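Local coordinates for hydrogenase expression/formation protein HypE (Desulfovibrio vulgaris subsp. vulgaris, PDB 2Z1U) that binds ATP and magnesium and probably takes part in the maturation of hydrogenases, at residues P50-T55 with N80-L85. Numbering follows the deposited sequence.
Sequences PLAMST and NDVSML. With MG (magnesium ion), chain C; ATP (adenosine-5'-triphosphate), chain D.
Ser54 on strand 50-58 and Val82 of helix 70-83 bring the two backbones closest, their CA atoms 5.8 Å apart, and no clear hydrogen bond links the segments. Ala52 and Ser54, two residues apart and so on the same face of the strand, direct their CB atoms at segment 80-85. The methyl of Ala52 is small enough for Leu85 to come down on it, and the branched end of leucine is long enough to get there, CD2 of Leu85 lying 3.9 Å from Ala52 CB. Val82 fits between the two strand residues with its branched side chain: CG1, anti to its own backbone N (chi1 170°), lies against Ala52, 4.2 Å from its CB, while CG2 packs 4.0 Å from Ser54 CB. At Ser54 a short side chain with a polar tip fits; Ser54 OG, anti to its backbone N, comes within 3.2 Å of Asp81 CB and hydrogen-bonds to the carbonyl O of Asp41 in the second subunit, which gives this buried hydroxyl a partner.

Beyond this packing the carboxylate of Asp81 reaches the ATP site, where its hard, anionic oxygens suit magnesium. OD2 binds the ion at 2.2 Å, and the beta-phosphate oxygen O2B of ATP binds it at 2.0 Å; Asp220 of the same chain, Asp41 of the second subunit and a water complete the five ligands found. Asp81 OD1 faces ATP O1B at 3.0 Å and also lies close to Asp56, a crowding of negative charge that the nearby magnesium probably offsets.

The helix and the turn after it thus cover one face of strand 50-58 within the AIR synthase-related N-terminal domain, where Val82 also touches Ala87 and Pro89 of strand 87-99. Strand 50-58 bonds to strand 141-151 and pairs antiparallel with a strand of the second subunit, carrying the sheet across the dimer interface.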
ATOM      1  N   PRO A  50     -15.742  -8.125  11.059  1.00 60.57           N
ATOM      2  CA  PRO A  50     -14.455  -8.809  10.955  1.00 59.19           C
ATOM      3  C   PRO A  50     -13.964  -8.679   9.520  1.00 57.56           C
ATOM      4  O   PRO A  50     -14.651  -9.108   8.590  1.00 57.12           O
ATOM      5  CB  PRO A  50     -14.784 -10.269  11.303  1.00 59.38           C
ATOM      6  CG  PRO A  50     -16.214 -10.265  11.787  1.00 60.19           C
ATOM      7  CD  PRO A  50     -16.863  -9.068  11.175  1.00 60.52           C
ATOM      8  N   LEU A  51     -12.804  -8.052   9.351  1.00 55.91           N
ATOM      9  CA  LEU A  51     -12.276  -7.745   8.027  1.00 54.30           C
ATOM     10  C   LEU A  51     -10.931  -8.404   7.822  1.00 53.55           C
ATOM     11  O   LEU A  51     -10.242  -8.731   8.784  1.00 54.33           O
ATOM     12  CB  LEU A  51     -12.140  -6.230   7.832  1.00 53.87           C
ATOM     13  CG  LEU A  51     -13.380  -5.373   8.108  1.00 54.31           C
ATOM     14  CD1 LEU A  51     -13.000  -3.931   8.034  1.00 55.06           C
ATOM     15  CD2 LEU A  51     -14.514  -5.683   7.144  1.00 52.80           C
ATOM     16  N   ALA A  52     -10.567  -8.599   6.561  1.00 52.34           N
ATOM     17  CA  ALA A  52      -9.248  -9.085   6.202  1.00 51.75           C
ATOM     18  C   ALA A  52      -8.514  -7.999   5.389  1.00 51.73           C
ATOM     19  O   ALA A  52      -9.092  -7.418   4.473  1.00 50.93           O
ATOM     20  CB  ALA A  52      -9.358 -10.367   5.429  1.00 51.05           C
ATOM     21  N   MET A  53      -7.258  -7.728   5.751  1.00 51.03           N
ATOM     22  CA  MET A  53      -6.449  -6.702   5.093  1.00 51.18           C
ATOM     23  C   MET A  53      -5.070  -7.242   4.680  1.00 49.81           C
ATOM     24  O   MET A  53      -4.366  -7.872   5.486  1.00 50.29           O
ATOM     25  CB  MET A  53      -6.288  -5.480   6.012  1.00 50.57           C
ATOM     26  CG  MET A  53      -5.365  -4.371   5.477  1.00 51.46           C
ATOM     27  SD  MET A  53      -5.058  -3.055   6.703  1.00 54.78           S
ATOM     28  CE  MET A  53      -4.563  -1.694   5.652  1.00 51.40           C
ATOM     29  N   SER A  54      -4.686  -6.987   3.439  1.00 49.12           N
ATOM     30  CA  SER A  54      -3.391  -7.430   2.897  1.00 49.29           C
ATOM     31  C   SER A  54      -2.764  -6.356   2.021  1.00 49.26           C
ATOM     32  O   SER A  54      -3.489  -5.617   1.328  1.00 48.43           O
ATOM     33  CB  SER A  54      -3.621  -8.679   2.035  1.00 50.79           C
ATOM     34  OG  SER A  54      -2.400  -9.143   1.491  1.00 54.23           O
ATOM     35  N   THR A  55      -1.437  -6.264   2.026  1.00 48.30           N
ATOM     36  CA  THR A  55      -0.751  -5.382   1.077  1.00 48.44           C
ATOM     37  C   THR A  55       0.344  -6.140   0.314  1.00 48.77           C
ATOM     38  O   THR A  55       0.957  -7.039   0.856  1.00 49.92           O
ATOM     39  CB  THR A  55      -0.144  -4.128   1.767  1.00 47.05           C
ATOM     40  OG1 THR A  55       0.203  -3.169   0.766  1.00 48.73           O
ATOM     41  CG2 THR A  55       1.143  -4.470   2.583  1.00 47.89           C
ATOM     42  N   ASN A  80      -6.508 -11.972  -4.347  1.00 48.68           N
ATOM     43  CA  ASN A  80      -6.231 -13.329  -3.878  1.00 49.10           C
ATOM     44  C   ASN A  80      -5.793 -13.403  -2.411  1.00 49.73           C
ATOM     45  O   ASN A  80      -6.315 -14.229  -1.663  1.00 50.62           O
ATOM     46  CB  ASN A  80      -5.218 -14.068  -4.799  1.00 49.05           C
ATOM     47  CG  ASN A  80      -5.788 -14.311  -6.189  1.00 49.41           C
ATOM     48  OD1 ASN A  80      -6.981 -14.091  -6.427  1.00 49.53           O
ATOM     49  ND2 ASN A  80      -4.939 -14.687  -7.127  1.00 46.01           N
ATOM     50  N   ASP A  81      -4.844 -12.561  -2.001  1.00 49.16           N
ATOM     51  CA  ASP A  81      -4.361 -12.598  -0.621  1.00 50.01           C
ATOM     52  C   ASP A  81      -5.476 -12.350   0.412  1.00 49.63           C
ATOM     53  O   ASP A  81      -5.562 -13.042   1.421  1.00 48.89           O
ATOM     54  CB  ASP A  81      -3.191 -11.615  -0.414  1.00 50.09           C
ATOM     55  CG  ASP A  81      -1.850 -12.330  -0.288  1.00 52.48           C
ATOM     56  OD1 ASP A  81      -0.787 -11.681  -0.161  1.00 58.80           O
ATOM     57  OD2 ASP A  81      -1.864 -13.570  -0.274  1.00 50.98           O
ATOM     58  N   VAL A  82      -6.302 -11.339   0.163  1.00 48.66           N
ATOM     59  CA  VAL A  82      -7.481 -11.096   1.004  1.00 48.62           C
ATOM     60  C   VAL A  82      -8.380 -12.344   1.068  1.00 48.41           C
ATOM     61  O   VAL A  82      -8.838 -12.728   2.153  1.00 48.75           O
ATOM     62  CB  VAL A  82      -8.274  -9.871   0.524  1.00 48.53           C
ATOM     63  CG1 VAL A  82      -9.634  -9.778   1.260  1.00 47.99           C
ATOM     64  CG2 VAL A  82      -7.448  -8.576   0.724  1.00 47.39           C
ATOM     65  N   SER A  83      -8.613 -12.972  -0.088  1.00 48.28           N
ATOM     66  CA  SER A  83      -9.412 -14.211  -0.187  1.00 48.54           C
ATOM     67  C   SER A  83      -8.883 -15.373   0.649  1.00 49.16           C
ATOM     68  O   SER A  83      -9.673 -16.189   1.149  1.00 49.03           O
ATOM     69  CB  SER A  83      -9.578 -14.667  -1.649  1.00 48.14           C
ATOM     70  OG  SER A  83     -10.275 -13.685  -2.431  1.00 48.21           O
ATOM     71  N   MET A  84      -7.557 -15.454   0.797  1.00 49.59           N
ATOM     72  CA  MET A  84      -6.934 -16.560   1.561  1.00 49.97           C
ATOM     73  C   MET A  84      -7.378 -16.628   3.022  1.00 49.90           C
ATOM     74  O   MET A  84      -7.297 -17.681   3.636  1.00 51.01           O
ATOM     75  CB  MET A  84      -5.400 -16.501   1.476  1.00 49.27           C
ATOM     76  CG  MET A  84      -4.805 -16.572   0.067  1.00 50.20           C
ATOM     77  SD  MET A  84      -5.272 -18.031  -0.905  1.00 50.15           S
ATOM     78  CE  MET A  84      -6.801 -17.512  -1.713  1.00 49.74           C
ATOM     79  N   LEU A  85      -7.836 -15.507   3.580  1.00 50.25           N
ATOM     80  CA  LEU A  85      -8.402 -15.507   4.926  1.00 50.28           C
ATOM     81  C   LEU A  85      -9.909 -15.781   4.928  1.00 50.73           C
ATOM     82  O   LEU A  85     -10.598 -15.457   5.895  1.00 50.98           O
ATOM     83  CB  LEU A  85      -8.113 -14.180   5.628  1.00 50.35           C
ATOM     84  CG  LEU A  85      -7.511 -14.289   7.033  1.00 50.63           C
ATOM     85  CD1 LEU A  85      -6.082 -14.850   6.962  1.00 51.44           C
ATOM     86  CD2 LEU A  85      -7.531 -12.931   7.738  1.00 49.75           C
TER
HETATM   87 MG    MG C 344      -0.241 -15.052  -0.430  1.00 47.30          MG
HETATM   88  PG  ATP D 342       4.199 -12.813  -1.828  1.00 35.45           P
HETATM   89  O1G ATP D 342       4.574 -11.379  -1.412  1.00 33.38           O
HETATM   90  O2G ATP D 342       5.411 -13.653  -2.087  1.00 35.54           O
HETATM   91  O3G ATP D 342       3.150 -12.896  -2.927  1.00 34.28           O
HETATM   92  PB  ATP D 342       2.425 -13.139   0.459  1.00 32.62           P
HETATM   93  O1B ATP D 342       2.148 -11.652   0.155  1.00 33.27           O
HETATM   94  O2B ATP D 342       1.252 -14.065   0.566  1.00 32.11           O
HETATM   95  O3B ATP D 342       3.539 -13.612  -0.591  1.00 30.93           O
HETATM   96  PA  ATP D 342       4.546 -12.449   2.231  1.00 33.57           P
HETATM   97  O1A ATP D 342       5.669 -13.453   1.983  1.00 33.86           O
HETATM   98  O2A ATP D 342       4.743 -11.163   1.478  1.00 31.81           O
HETATM   99  O3A ATP D 342       3.120 -13.188   1.909  1.00 32.57           O
HETATM  100  O5' ATP D 342       4.313 -12.195   3.764  1.00 32.87           O
HETATM  101  C5' ATP D 342       4.422 -13.240   4.740  1.00 34.10           C
HETATM  102  C4' ATP D 342       3.966 -12.656   6.061  1.00 31.58           C
HETATM  103  O4' ATP D 342       4.958 -11.685   6.450  1.00 34.10           O
HETATM  104  C3' ATP D 342       2.645 -11.914   5.953  1.00 31.27           C
HETATM  105  O3' ATP D 342       1.896 -12.156   7.161  1.00 30.21           O
HETATM  106  C2' ATP D 342       3.030 -10.433   5.890  1.00 31.66           C
HETATM  107  O2' ATP D 342       2.025  -9.635   6.519  1.00 30.01           O
HETATM  108  C1' ATP D 342       4.359 -10.392   6.669  1.00 29.40           C
HETATM  109  N9  ATP D 342       5.309  -9.361   6.171  1.00 27.43           N
HETATM  110  C8  ATP D 342       6.057  -9.407   5.060  1.00 26.17           C
HETATM  111  N7  ATP D 342       6.813  -8.290   4.951  1.00 26.25           N
HETATM  112  C5  ATP D 342       6.492  -7.516   6.004  1.00 26.40           C
HETATM  113  C6  ATP D 342       6.907  -6.184   6.505  1.00 27.01           C
HETATM  114  N6  ATP D 342       7.805  -5.459   5.803  1.00 28.10           N
HETATM  115  N1  ATP D 342       6.359  -5.750   7.635  1.00 26.47           N
HETATM  116  C2  ATP D 342       5.450  -6.441   8.350  1.00 27.22           C
HETATM  117  N3  ATP D 342       5.043  -7.669   7.948  1.00 26.52           N
HETATM  118  C4  ATP D 342       5.532  -8.222   6.809  1.00 24.24           C
HETATM  119  O   HOH W   1       1.753 -16.567  -0.394  1.00 34.37           O